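PDB 4QDY: conserved hypothetical protein from Streptococcus pneumoniae, which is of unknown function, but consists of two YbbR-like domains joined in one elongated, strand-rich chain and is found as a two-chain assembly in the crystal. Local coordinates for residues A[16-21]-A[93-98]; A[63-68]-A[73-78]; A[112-117]-A[123-128]; A[141-146]-A[179-184]; A[152-157]-A[162-167]. One frame throughout, in Å; residues are numbered along the deposited sequence.

Contact 1: residues A[16-21]-A[93-98]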
# COMPACT_ATOMS: atom_id res chain seq x y z
N VAL A 16 0.92 -12.18 0.18
CA VAL A 16 0.45 -12.34 1.56
C VAL A 16 0.14 -10.93 2.12
O VAL A 16 1.07 -10.14 2.32
CB VAL A 16 1.44 -13.13 2.47
CG1 VAL A 16 0.83 -13.38 3.85
CG2 VAL A 16 1.83 -14.45 1.83
N PRO A 17 -1.14 -10.58 2.36
CA PRO A 17 -1.44 -9.23 2.88
C PRO A 17 -1.11 -9.09 4.37
O PRO A 17 -1.23 -10.06 5.12
CB PRO A 17 -2.95 -9.08 2.64
CG PRO A 17 -3.48 -10.47 2.63
CD PRO A 17 -2.37 -11.38 2.17
N ILE A 18 -0.69 -7.89 4.78
CA ILE A 18 -0.31 -7.56 6.16
C ILE A 18 -1.52 -7.02 6.92
O ILE A 18 -2.19 -6.10 6.44
CB ILE A 18 0.87 -6.55 6.20
CG1 ILE A 18 1.99 -6.91 5.19
CG2 ILE A 18 1.41 -6.39 7.63
CD1 ILE A 18 2.99 -5.78 4.92
N ASP A 19 -1.79 -7.56 8.12
CA ASP A 19 -2.90 -7.09 8.95
C ASP A 19 -2.33 -6.08 9.94
O ASP A 19 -1.81 -6.44 11.00
CB ASP A 19 -3.62 -8.27 9.64
CG ASP A 19 -4.99 -7.93 10.21
OD1 ASP A 19 -5.10 -6.92 10.95
OD2 ASP A 19 -5.94 -8.72 9.99
N ILE A 20 -2.37 -4.80 9.56
CA ILE A 20 -1.82 -3.69 10.33
C ILE A 20 -2.88 -3.16 11.30
O ILE A 20 -3.94 -2.71 10.88
CB ILE A 20 -1.31 -2.57 9.39
CG1 ILE A 20 -0.22 -3.11 8.43
CG2 ILE A 20 -0.79 -1.37 10.20
CD1 ILE A 20 0.24 -2.19 7.37
N ARG A 21 -2.55 -3.18 12.61
CA ARG A 21 -3.41 -2.66 13.67
C ARG A 21 -2.98 -1.23 14.00
O ARG A 21 -1.81 -0.99 14.32
CB ARG A 21 -3.36 -3.57 14.93
CG ARG A 21 -4.22 -3.05 16.08
CD ARG A 21 -4.21 -3.96 17.29
NE ARG A 21 -4.92 -3.37 18.42
CZ ARG A 21 -6.22 -3.50 18.66
NH1 ARG A 21 -6.98 -4.22 17.84
NH2 ARG A 21 -6.77 -2.91 19.71
N GLN A 93 11.06 -8.76 6.60
CA GLN A 93 10.76 -9.04 8.01
C GLN A 93 10.18 -7.80 8.70
O GLN A 93 9.40 -7.94 9.64
CB GLN A 93 12.00 -9.52 8.79
CG GLN A 93 12.61 -10.86 8.35
CD GLN A 93 13.52 -10.79 7.14
OE1 GLN A 93 13.23 -10.18 6.11
NE2 GLN A 93 14.64 -11.50 7.22
N LYS A 94 10.57 -6.59 8.23
CA LYS A 94 10.11 -5.31 8.77
C LYS A 94 9.58 -4.41 7.65
O LYS A 94 10.08 -4.48 6.52
CB LYS A 94 11.25 -4.58 9.52
CG LYS A 94 11.79 -5.33 10.74
CD LYS A 94 12.91 -4.56 11.43
CE LYS A 94 13.43 -5.31 12.64
NZ LYS A 94 14.50 -4.55 13.34
N ILE A 95 8.58 -3.57 7.96
CA ILE A 95 8.01 -2.63 6.99
C ILE A 95 8.20 -1.19 7.51
O ILE A 95 8.19 -0.98 8.72
CB ILE A 95 6.51 -2.91 6.64
CG1 ILE A 95 5.56 -2.76 7.87
CG2 ILE A 95 6.36 -4.28 5.94
CD1 ILE A 95 4.05 -2.76 7.58
N THR A 96 8.38 -0.23 6.60
CA THR A 96 8.56 1.19 6.94
C THR A 96 7.21 1.89 6.79
O THR A 96 6.62 1.87 5.70
CB THR A 96 9.65 1.82 6.07
OG1 THR A 96 10.85 1.06 6.20
CG2 THR A 96 9.92 3.29 6.42
N VAL A 97 6.71 2.49 7.88
CA VAL A 97 5.40 3.15 7.88
C VAL A 97 5.56 4.64 8.26
O VAL A 97 6.23 4.96 9.24
CB VAL A 97 4.42 2.44 8.85
CG1 VAL A 97 3.03 3.07 8.79
CG2 VAL A 97 4.32 0.94 8.55
N LYS A 98 4.91 5.52 7.47
CA LYS A 98 4.83 6.97 7.71
C LYS A 98 3.49 7.25 8.38
O LYS A 98 2.45 7.30 7.71
CB LYS A 98 5.02 7.78 6.41
CG LYS A 98 4.93 9.30 6.60
CD LYS A 98 4.93 10.04 5.28
CE LYS A 98 4.74 11.53 5.47
NZ LYS A 98 4.69 12.25 4.18
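I18, I20 and I95 form a buried, purely apolar contact inside the first YbbR-like domain, between two strands that are not neighbours in the sheet. Strand 9-21 pairs with 35-42 and with 60-64, strand 87-113 pairs with 35-42 and with 71-80, and 60-64 pairs with 71-80. The pairings thus run in a closed circuit, and the three isoleucines meet across its interior. The backbones stay well apart, with I18 CA 9.7 Å from I95 CA, and the side chains span the gap by reaching toward each other tip to tip. I95 serves both partners with different branches. Its CG2 branch meets I18 CD1 at 3.8 Å, while its CD1 methyl lies 3.9 Å from I20 CD1 and 4.2 Å from I18 CD1. The first torsion of I95 puts CG1 between backbone N and carbonyl carbon (chi1 63°), which presents both branches to strand 9-21. V75 and L77 of strand 71-80 pack on I95, A63 and V36 pack on I18, and F32 and L65 pack on I20. On the same strand, I20 N is hydrogen-bonded to E35 OE2 of the second subunit. Between the segments themselves no hydrogen bond or charge pair forms: methyl contacts alone join them, so the contact rests on hydrophobic burial and the fit of branched chains.

Contact 2: residues A[63-68]-A[73-78]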
# COMPACT_ATOMS: atom_id res chain seq x y z
N ALA A 63 1.16 -6.53 12.00
CA ALA A 63 1.96 -5.38 12.42
C ALA A 63 1.13 -4.52 13.37
O ALA A 63 -0.07 -4.36 13.16
CB ALA A 63 2.42 -4.57 11.22
N ASP A 64 1.75 -4.00 14.45
CA ASP A 64 1.05 -3.19 15.44
C ASP A 64 1.67 -1.79 15.51
O ASP A 64 2.87 -1.66 15.71
CB ASP A 64 1.09 -3.89 16.82
CG ASP A 64 0.23 -3.27 17.91
OD1 ASP A 64 -0.63 -2.42 17.59
OD2 ASP A 64 0.36 -3.70 19.08
N LEU A 65 0.83 -0.75 15.33
CA LEU A 65 1.29 0.64 15.33
C LEU A 65 0.72 1.46 16.51
O LEU A 65 1.00 2.66 16.60
CB LEU A 65 0.88 1.34 14.01
CG LEU A 65 1.33 0.74 12.67
CD1 LEU A 65 0.80 1.58 11.53
CD2 LEU A 65 2.84 0.66 12.56
N THR A 66 -0.07 0.81 17.40
CA THR A 66 -0.73 1.44 18.55
C THR A 66 0.26 2.16 19.49
O THR A 66 -0.06 3.26 19.96
CB THR A 66 -1.53 0.41 19.36
OG1 THR A 66 -0.68 -0.69 19.70
CG2 THR A 66 -2.76 -0.10 18.62
N ASP A 67 1.44 1.56 19.76
CA ASP A 67 2.46 2.13 20.64
C ASP A 67 3.09 3.39 20.03
O ASP A 67 3.28 4.38 20.73
CB ASP A 67 3.56 1.09 20.93
N ALA A 68 3.39 3.35 18.71
CA ALA A 68 4.01 4.44 17.96
C ALA A 68 3.08 5.65 17.83
O ALA A 68 1.85 5.52 17.92
CB ALA A 68 4.40 3.95 16.57
N ILE A 73 8.53 5.38 10.91
CA ILE A 73 9.09 4.32 11.78
C ILE A 73 9.07 2.96 11.05
O ILE A 73 8.25 2.76 10.15
CB ILE A 73 8.28 4.25 13.13
CG1 ILE A 73 8.99 3.36 14.20
CG2 ILE A 73 6.79 3.87 12.92
CD1 ILE A 73 8.33 3.28 15.60
N GLU A 74 9.98 2.03 11.42
CA GLU A 74 9.97 0.67 10.87
C GLU A 74 9.52 -0.28 11.97
O GLU A 74 10.01 -0.20 13.10
CB GLU A 74 11.31 0.25 10.23
CG GLU A 74 12.53 0.18 11.14
CD GLU A 74 13.74 -0.50 10.53
OE1 GLU A 74 13.64 -1.01 9.39
OE2 GLU A 74 14.79 -0.56 11.22
N VAL A 75 8.54 -1.14 11.66
CA VAL A 75 7.95 -2.06 12.64
C VAL A 75 8.16 -3.53 12.22
O VAL A 75 8.03 -3.86 11.04
CB VAL A 75 6.44 -1.77 12.88
CG1 VAL A 75 6.25 -0.49 13.69
CG2 VAL A 75 5.63 -1.74 11.58
N PRO A 76 8.46 -4.43 13.19
CA PRO A 76 8.66 -5.85 12.84
C PRO A 76 7.33 -6.56 12.59
O PRO A 76 6.37 -6.33 13.32
CB PRO A 76 9.38 -6.44 14.06
CG PRO A 76 9.64 -5.28 14.99
CD PRO A 76 8.65 -4.22 14.64
N LEU A 77 7.29 -7.40 11.56
CA LEU A 77 6.09 -8.17 11.22
C LEU A 77 6.03 -9.45 12.05
O LEU A 77 7.07 -10.05 12.33
CB LEU A 77 6.05 -8.51 9.71
CG LEU A 77 6.07 -7.35 8.70
CD1 LEU A 77 6.01 -7.89 7.29
CD2 LEU A 77 4.92 -6.39 8.91
N SER A 78 4.81 -9.87 12.44
CA SER A 78 4.61 -11.09 13.23
C SER A 78 3.79 -12.12 12.47
O SER A 78 2.83 -11.76 11.80
CB SER A 78 3.91 -10.76 14.55
OG SER A 78 4.70 -9.89 15.35
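A63, L65 and A68 pack against L77, V75 and I73 across a beta hairpin of the first YbbR-like domain, built from strands 60-64 and 71-80. The main bump is the CD2 methyl of L65, and the hollow that takes it is the fork between the two methyls of V75, which point at the other arm: L65 CD2 sits 3.8 Å from V75 CG1 and equally far from V75 CG2. The two side chains cross at about a right angle, so the leucine methyl enters the valine's notch. Next to it, A63 offers a shallow hollow that the end of L77 enters, with L77 CD2 3.9 Å from A63 CB. The L77 side chain leaves its backbone on the far side and folds back to get there. Toward the hairpin turn the arms part, and I73 bridges the wider gap: with CG1 anti to its backbone N (chi1 -168°) it extends CD1 to within 4.1 Å of A68 CB. From neighbouring strands, I18 packs on L77 and V97 on L65. No hydrogen bond links the two segments. Just after strand 60-64 the chain turns through an Asx turn, in which D64 OD1 receives T66 N at 3.3 Å and T66 OG1 at 2.7 Å, both from the same face of the carboxylate.

Contact 3: residues A[112-117]-A[123-128]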
# COMPACT_ATOMS: atom_id res chain seq x y z
N PRO A 112 -9.72 16.34 -16.24
CA PRO A 112 -9.69 15.05 -16.94
C PRO A 112 -8.38 14.88 -17.72
O PRO A 112 -7.87 15.86 -18.27
CB PRO A 112 -10.91 15.12 -17.88
CG PRO A 112 -11.57 16.46 -17.62
CD PRO A 112 -10.55 17.32 -16.96
N GLU A 113 -7.83 13.65 -17.74
CA GLU A 113 -6.57 13.34 -18.43
C GLU A 113 -6.74 12.16 -19.39
O GLU A 113 -7.22 11.10 -18.99
CB GLU A 113 -5.45 13.01 -17.41
CG GLU A 113 -4.97 14.19 -16.58
CD GLU A 113 -4.22 15.30 -17.29
OE1 GLU A 113 -3.60 15.02 -18.35
OE2 GLU A 113 -4.18 16.43 -16.75
N ILE A 114 -6.37 12.38 -20.67
CA ILE A 114 -6.42 11.38 -21.74
C ILE A 114 -5.10 11.46 -22.53
O ILE A 114 -4.72 12.54 -22.98
CB ILE A 114 -7.67 11.54 -22.68
CG1 ILE A 114 -9.01 11.44 -21.88
CG2 ILE A 114 -7.64 10.52 -23.83
CD1 ILE A 114 -10.31 11.76 -22.67
N ASP A 115 -4.41 10.32 -22.67
CA ASP A 115 -3.15 10.21 -23.41
C ASP A 115 -3.44 10.17 -24.93
O ASP A 115 -4.29 9.38 -25.34
CB ASP A 115 -2.38 8.94 -22.95
CG ASP A 115 -1.03 8.67 -23.59
OD1 ASP A 115 -0.36 9.64 -24.00
OD2 ASP A 115 -0.60 7.50 -23.58
N PRO A 116 -2.74 10.98 -25.77
CA PRO A 116 -3.01 10.96 -27.23
C PRO A 116 -2.95 9.57 -27.89
O PRO A 116 -3.54 9.41 -28.96
CB PRO A 116 -1.90 11.84 -27.81
CG PRO A 116 -0.92 12.07 -26.69
CD PRO A 116 -1.73 12.00 -25.45
N SER A 117 -2.29 8.57 -27.26
CA SER A 117 -2.21 7.20 -27.79
C SER A 117 -3.57 6.51 -27.73
O SER A 117 -3.87 5.67 -28.58
CB SER A 117 -1.18 6.38 -27.02
OG SER A 117 -1.56 6.18 -25.67
N VAL A 123 -10.39 10.27 -35.25
CA VAL A 123 -11.31 10.87 -34.27
C VAL A 123 -10.67 12.12 -33.63
O VAL A 123 -9.48 12.11 -33.31
CB VAL A 123 -11.70 9.81 -33.19
CG1 VAL A 123 -12.53 10.42 -32.06
CG2 VAL A 123 -12.44 8.63 -33.80
N GLN A 124 -11.48 13.19 -33.44
CA GLN A 124 -11.09 14.45 -32.80
C GLN A 124 -12.03 14.73 -31.62
O GLN A 124 -13.25 14.69 -31.79
CB GLN A 124 -11.11 15.61 -33.82
N ILE A 125 -11.47 14.98 -30.42
CA ILE A 125 -12.25 15.21 -29.19
C ILE A 125 -12.81 16.65 -29.20
O ILE A 125 -12.06 17.62 -29.37
CB ILE A 125 -11.43 14.93 -27.91
CG1 ILE A 125 -11.04 13.42 -27.84
CG2 ILE A 125 -12.20 15.35 -26.64
CD1 ILE A 125 -10.20 12.97 -26.64
N GLU A 126 -14.14 16.77 -28.99
CA GLU A 126 -14.90 18.02 -28.95
C GLU A 126 -14.97 18.58 -27.52
O GLU A 126 -14.56 19.72 -27.29
CB GLU A 126 -16.32 17.78 -29.51
CG GLU A 126 -17.27 18.97 -29.43
CD GLU A 126 -16.91 20.18 -30.26
OE1 GLU A 126 -16.82 20.05 -31.50
OE2 GLU A 126 -16.81 21.29 -29.68
N ASN A 127 -15.50 17.78 -26.56
CA ASN A 127 -15.68 18.18 -25.16
C ASN A 127 -15.51 16.99 -24.22
O ASN A 127 -15.87 15.86 -24.57
CB ASN A 127 -17.07 18.80 -24.98
CG ASN A 127 -17.42 19.28 -23.59
OD1 ASN A 127 -16.58 19.76 -22.83
ND2 ASN A 127 -18.70 19.21 -23.25
N VAL A 128 -14.96 17.24 -23.01
CA VAL A 128 -14.80 16.22 -21.97
C VAL A 128 -15.51 16.71 -20.71
O VAL A 128 -15.16 17.76 -20.16
CB VAL A 128 -13.32 15.82 -21.68
CG1 VAL A 128 -13.26 14.68 -20.67
CG2 VAL A 128 -12.59 15.42 -22.96
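P112 and I114 pack against V128 and I125 at one end of the second YbbR-like domain, where strand 87-113 runs out and a short loop leads back into strand 124-130. Two apolar patches make the first shell. V128 CG1 meets the CB-CG edge of the proline ring, 3.7 Å from P112 CB and 3.9 Å from P112 CG, the two side chains sliding past each other in opposite directions. Beside it, I114 and I125 meet tip to tip, with their CD1 methyls 4.2 Å apart, and I114 CD1 also comes 4.3 Å from V128 CG2. The two strands share no hydrogen bonds here. Each is held by other strands: E113 pairs through its backbone with A152 and L154, while strand 124-130 pairs with 183-196. In that second pairing E126 and N127 both face T194, a classic beta bulge between the two contacting residues I125 and V128. M191 packs on both I114 and V128, and I119 of the connecting loop touches both isoleucines. That loop starts with a small polar turn, in which S117 OG donates to D115 OD2 at 2.7 Å, approaching from 68° out of the carboxylate plane.

Contact 4: residues A[141-146]-A[179-184]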
# COMPACT_ATOMS: atom_id res chain seq x y z
N GLN A 141 -1.40 15.72 6.83
CA GLN A 141 -1.38 17.15 6.54
C GLN A 141 -0.23 17.54 5.58
O GLN A 141 -0.40 18.45 4.76
CB GLN A 141 -1.26 17.96 7.85
CG GLN A 141 -1.50 19.47 7.69
CD GLN A 141 -2.88 19.80 7.17
OE1 GLN A 141 -3.90 19.48 7.79
NE2 GLN A 141 -2.93 20.48 6.04
N GLU A 142 0.93 16.83 5.66
CA GLU A 142 2.13 17.08 4.86
C GLU A 142 1.85 16.90 3.35
O GLU A 142 2.13 17.82 2.58
CB GLU A 142 3.30 16.16 5.27
CG GLU A 142 3.63 16.09 6.75
CD GLU A 142 2.77 15.13 7.56
OE1 GLU A 142 2.92 13.90 7.36
OE2 GLU A 142 1.99 15.59 8.42
N THR A 143 1.30 15.73 2.95
CA THR A 143 1.00 15.44 1.54
C THR A 143 -0.27 16.16 1.09
O THR A 143 -0.40 16.45 -0.10
CB THR A 143 0.88 13.93 1.28
OG1 THR A 143 -0.11 13.37 2.14
CG2 THR A 143 2.21 13.19 1.47
N LEU A 144 -1.20 16.48 2.03
CA LEU A 144 -2.45 17.18 1.73
C LEU A 144 -2.16 18.60 1.22
O LEU A 144 -2.80 19.05 0.26
CB LEU A 144 -3.36 17.22 2.97
CG LEU A 144 -4.87 17.41 2.77
CD1 LEU A 144 -5.50 16.16 2.16
CD2 LEU A 144 -5.55 17.67 4.09
N ASP A 145 -1.16 19.29 1.82
CA ASP A 145 -0.71 20.63 1.44
C ASP A 145 -0.05 20.62 0.06
O ASP A 145 -0.08 21.63 -0.64
CB ASP A 145 0.29 21.19 2.47
CG ASP A 145 -0.29 21.52 3.84
OD1 ASP A 145 -1.44 22.04 3.90
OD2 ASP A 145 0.44 21.39 4.84
N ARG A 146 0.56 19.48 -0.32
CA ARG A 146 1.27 19.29 -1.58
C ARG A 146 0.34 18.97 -2.76
O ARG A 146 0.82 18.87 -3.89
CB ARG A 146 2.30 18.16 -1.46
CG ARG A 146 3.44 18.44 -0.49
CD ARG A 146 4.75 17.96 -1.09
NE ARG A 146 4.71 16.55 -1.46
CZ ARG A 146 5.62 15.95 -2.21
NH1 ARG A 146 6.65 16.63 -2.70
NH2 ARG A 146 5.51 14.66 -2.49
N VAL A 179 1.69 11.28 -8.32
CA VAL A 179 0.51 10.71 -7.65
C VAL A 179 0.86 10.57 -6.17
O VAL A 179 1.78 9.83 -5.81
CB VAL A 179 0.04 9.38 -8.31
CG1 VAL A 179 -1.16 8.79 -7.57
CG2 VAL A 179 -0.30 9.58 -9.78
N LEU A 180 0.17 11.33 -5.31
CA LEU A 180 0.42 11.40 -3.88
C LEU A 180 -0.39 10.35 -3.08
O LEU A 180 -1.51 10.04 -3.48
CB LEU A 180 0.07 12.82 -3.37
CG LEU A 180 0.84 14.00 -3.98
CD1 LEU A 180 0.24 15.31 -3.58
CD2 LEU A 180 2.32 13.97 -3.61
N PRO A 181 0.16 9.83 -1.95
CA PRO A 181 -0.59 8.84 -1.15
C PRO A 181 -1.76 9.51 -0.42
O PRO A 181 -1.59 10.15 0.63
CB PRO A 181 0.45 8.27 -0.19
CG PRO A 181 1.50 9.30 -0.09
CD PRO A 181 1.49 10.10 -1.35
N ALA A 182 -2.96 9.38 -1.01
CA ALA A 182 -4.19 9.98 -0.51
C ALA A 182 -5.41 9.16 -0.93
O ALA A 182 -5.40 8.53 -1.99
CB ALA A 182 -4.32 11.40 -1.03
N VAL A 183 -6.47 9.18 -0.09
CA VAL A 183 -7.74 8.47 -0.32
C VAL A 183 -8.77 9.51 -0.78
O VAL A 183 -9.07 10.45 -0.04
CB VAL A 183 -8.19 7.69 0.94
CG1 VAL A 183 -9.51 6.95 0.69
CG2 VAL A 183 -7.12 6.71 1.40
N ILE A 184 -9.30 9.35 -2.00
CA ILE A 184 -10.25 10.29 -2.58
C ILE A 184 -11.67 9.70 -2.51
O ILE A 184 -11.85 8.51 -2.76
CB ILE A 184 -9.85 10.65 -4.03
CG1 ILE A 184 -8.37 11.09 -4.08
CG2 ILE A 184 -10.78 11.73 -4.63
CD1 ILE A 184 -7.79 11.31 -5.40
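T143 and R146, on and just beyond the single-turn helix 141-145, rest against L180 and P181 in the second YbbR-like domain. The first residue, Q141, works within the turn: its NE2 donates to D145 OD1 at 3.0 Å, in the plane of the amide but from above the carboxylate. T143 is the first to face the other segment. Its CG2 methyl lies 4.2 Å from P181 CD, while its hydroxyl, with OG1 placed between backbone N and carbonyl carbon (chi1 56°), is hydrogen-bonded to S139 OG. The same S139 hydroxyl is hydrogen-bonded to the carbonyl O of P181, so one serine ties both sides of the contact together. The T143 carbonyl also takes part, its O lying 3.7 Å from L180 CD1. R146 closes the turn. Its backbone O comes 3.6 Å from that same leucine methyl, and its CB is 4.1 Å from it. The side chain, bent at chi2 and chi3, then crosses L180 at a slant and brings NH2 to 3.5 Å from L180 CD2. L180 CD1 thus meets two backbone carbonyl oxygens and CD2 the guanidinium. V178 of the second subunit packs on R146, and a bound diethylene glycol, probably from the crystallisation liquor, lies about 4 Å from the P181 side chain. The short helix fills the connection between strands 135-138 and 149-153, with L144 packed on I137 and on A103 and K105 of strand 87-113, while 179-184 leads from strand 164-173 into 183-196.

Contact 5: residues A[152-157]-A[162-167]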
# COMPACT_ATOMS: atom_id res chain seq x y z
N ALA A 152 -8.89 13.00 -13.32
CA ALA A 152 -9.80 11.94 -13.74
C ALA A 152 -9.21 11.29 -14.99
O ALA A 152 -9.61 11.57 -16.12
CB ALA A 152 -11.19 12.51 -13.98
N VAL A 153 -8.16 10.48 -14.76
CA VAL A 153 -7.35 9.82 -15.78
C VAL A 153 -8.13 8.60 -16.36
O VAL A 153 -8.66 7.78 -15.62
CB VAL A 153 -5.95 9.41 -15.22
CG1 VAL A 153 -6.04 8.59 -13.93
CG2 VAL A 153 -5.09 8.71 -16.26
N LEU A 154 -8.18 8.53 -17.71
CA LEU A 154 -8.80 7.45 -18.48
C LEU A 154 -7.97 6.17 -18.32
O LEU A 154 -6.74 6.24 -18.50
CB LEU A 154 -8.91 7.87 -19.96
CG LEU A 154 -9.41 6.84 -20.99
CD1 LEU A 154 -10.87 6.50 -20.80
CD2 LEU A 154 -9.22 7.35 -22.40
N PRO A 155 -8.58 5.00 -17.99
CA PRO A 155 -7.78 3.76 -17.84
C PRO A 155 -7.01 3.43 -19.12
O PRO A 155 -7.52 3.63 -20.22
CB PRO A 155 -8.84 2.69 -17.54
CG PRO A 155 -9.98 3.44 -16.96
CD PRO A 155 -10.01 4.73 -17.72
N THR A 156 -5.75 2.97 -18.95
CA THR A 156 -4.78 2.64 -20.01
C THR A 156 -5.40 1.68 -21.05
O THR A 156 -5.14 1.84 -22.25
CB THR A 156 -3.52 2.03 -19.37
OG1 THR A 156 -3.08 2.86 -18.30
CG2 THR A 156 -2.39 1.83 -20.37
N SER A 157 -6.22 0.71 -20.60
CA SER A 157 -6.89 -0.29 -21.43
C SER A 157 -7.98 0.30 -22.34
O SER A 157 -8.33 -0.31 -23.35
CB SER A 157 -7.52 -1.36 -20.54
OG SER A 157 -8.47 -0.80 -19.65
N GLY A 162 -14.83 7.07 -30.48
CA GLY A 162 -16.05 7.84 -30.65
C GLY A 162 -16.53 8.39 -29.33
O GLY A 162 -15.72 8.55 -28.40
N ASN A 163 -17.84 8.70 -29.22
CA ASN A 163 -18.44 9.22 -27.99
C ASN A 163 -18.31 8.16 -26.89
O ASN A 163 -18.81 7.04 -27.03
CB ASN A 163 -19.90 9.64 -28.19
CG ASN A 163 -20.11 10.85 -29.08
OD1 ASN A 163 -19.18 11.53 -29.51
ND2 ASN A 163 -21.37 11.17 -29.33
N TYR A 164 -17.56 8.50 -25.82
CA TYR A 164 -17.29 7.61 -24.70
C TYR A 164 -17.98 8.09 -23.43
O TYR A 164 -18.14 9.29 -23.20
CB TYR A 164 -15.76 7.52 -24.47
CG TYR A 164 -15.32 6.66 -23.30
CD1 TYR A 164 -15.14 5.29 -23.44
CD2 TYR A 164 -15.03 7.23 -22.06
CE1 TYR A 164 -14.72 4.50 -22.37
CE2 TYR A 164 -14.62 6.45 -20.98
CZ TYR A 164 -14.45 5.08 -21.14
OH TYR A 164 -14.03 4.31 -20.08
N SER A 165 -18.40 7.12 -22.61
CA SER A 165 -19.02 7.28 -21.30
C SER A 165 -18.63 6.10 -20.44
O SER A 165 -18.88 4.95 -20.81
CB SER A 165 -20.54 7.42 -21.42
OG SER A 165 -21.13 7.57 -20.14
N GLY A 166 -17.96 6.39 -19.32
CA GLY A 166 -17.49 5.36 -18.40
C GLY A 166 -16.81 5.89 -17.16
O GLY A 166 -16.41 7.05 -17.10
N SER A 167 -16.68 5.01 -16.15
CA SER A 167 -16.05 5.33 -14.88
C SER A 167 -14.53 5.38 -15.02
O SER A 167 -13.92 4.46 -15.56
CB SER A 167 -16.44 4.31 -13.81
OG SER A 167 -17.84 4.32 -13.60
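L154 and S167, the closest pair of backbones between the two segments, have CA atoms 8.4 Å apart, so the arms of this beta hairpin, strands 149-153 and 164-173, have already splayed and share no hydrogen bond here. Side chains fill the opening. L154 and Y164 cross at an oblique angle, and one methyl does the touching: L154 CD1 lies 3.8 Å from Y164 CE2, 3.9 Å from Y164 CZ and 3.9 Å from Y164 OH. The leucine thus meets the phenol end of the ring. Both side chains are anti to their own backbone N (chi1 174° for L154, 178° for Y164), which extends the tyrosine ring back across the gap. The hydroxyl end passes next to G166, where no side chain stands in its way, and Y164 OH lies 4.0 Å from G166 CA. P155, the next residue along, makes a looser, peripheral contact, its CG 4.3 Å from the carbonyl O of S167. M191 of strand 183-196 packs on both L154 and Y164, and I114 and I160 add further apolar cover around L154. Flanking residues have polar partners outside the contact: N163 OD1 accepts from T195 N, and T156 OG1 is hydrogen-bonded to T72 N of the second subunit. With no hydrogen bond between the segments, what joins them directly in this corner of the second YbbR-like domain is chiefly the apolar packing of L154 on the Y164 ring.

Contacts 1 and 2 lie in the first YbbR-like domain, contacts 3, 4 and 5 in the second. The first two have centres 7 Å apart, with V97 N 2.8 Å from I73 O, and contact 2 is nested in the loop closed by contact 1. Contacts 3 and 5 adjoin, centres 9 Å apart and E113 O 3.0 Å from L154 N, on the opposite side of the chain's centre from contacts 1 and 2. Strand 87-113 runs through both domains; contacts 1 and 3, both on it, are about 39 Å apart between centres. Contact 4 lies near the junction, about 20 Å from contact 1 between centres but touching it through K98 CE and E142 OE1, 3.5 Å apart.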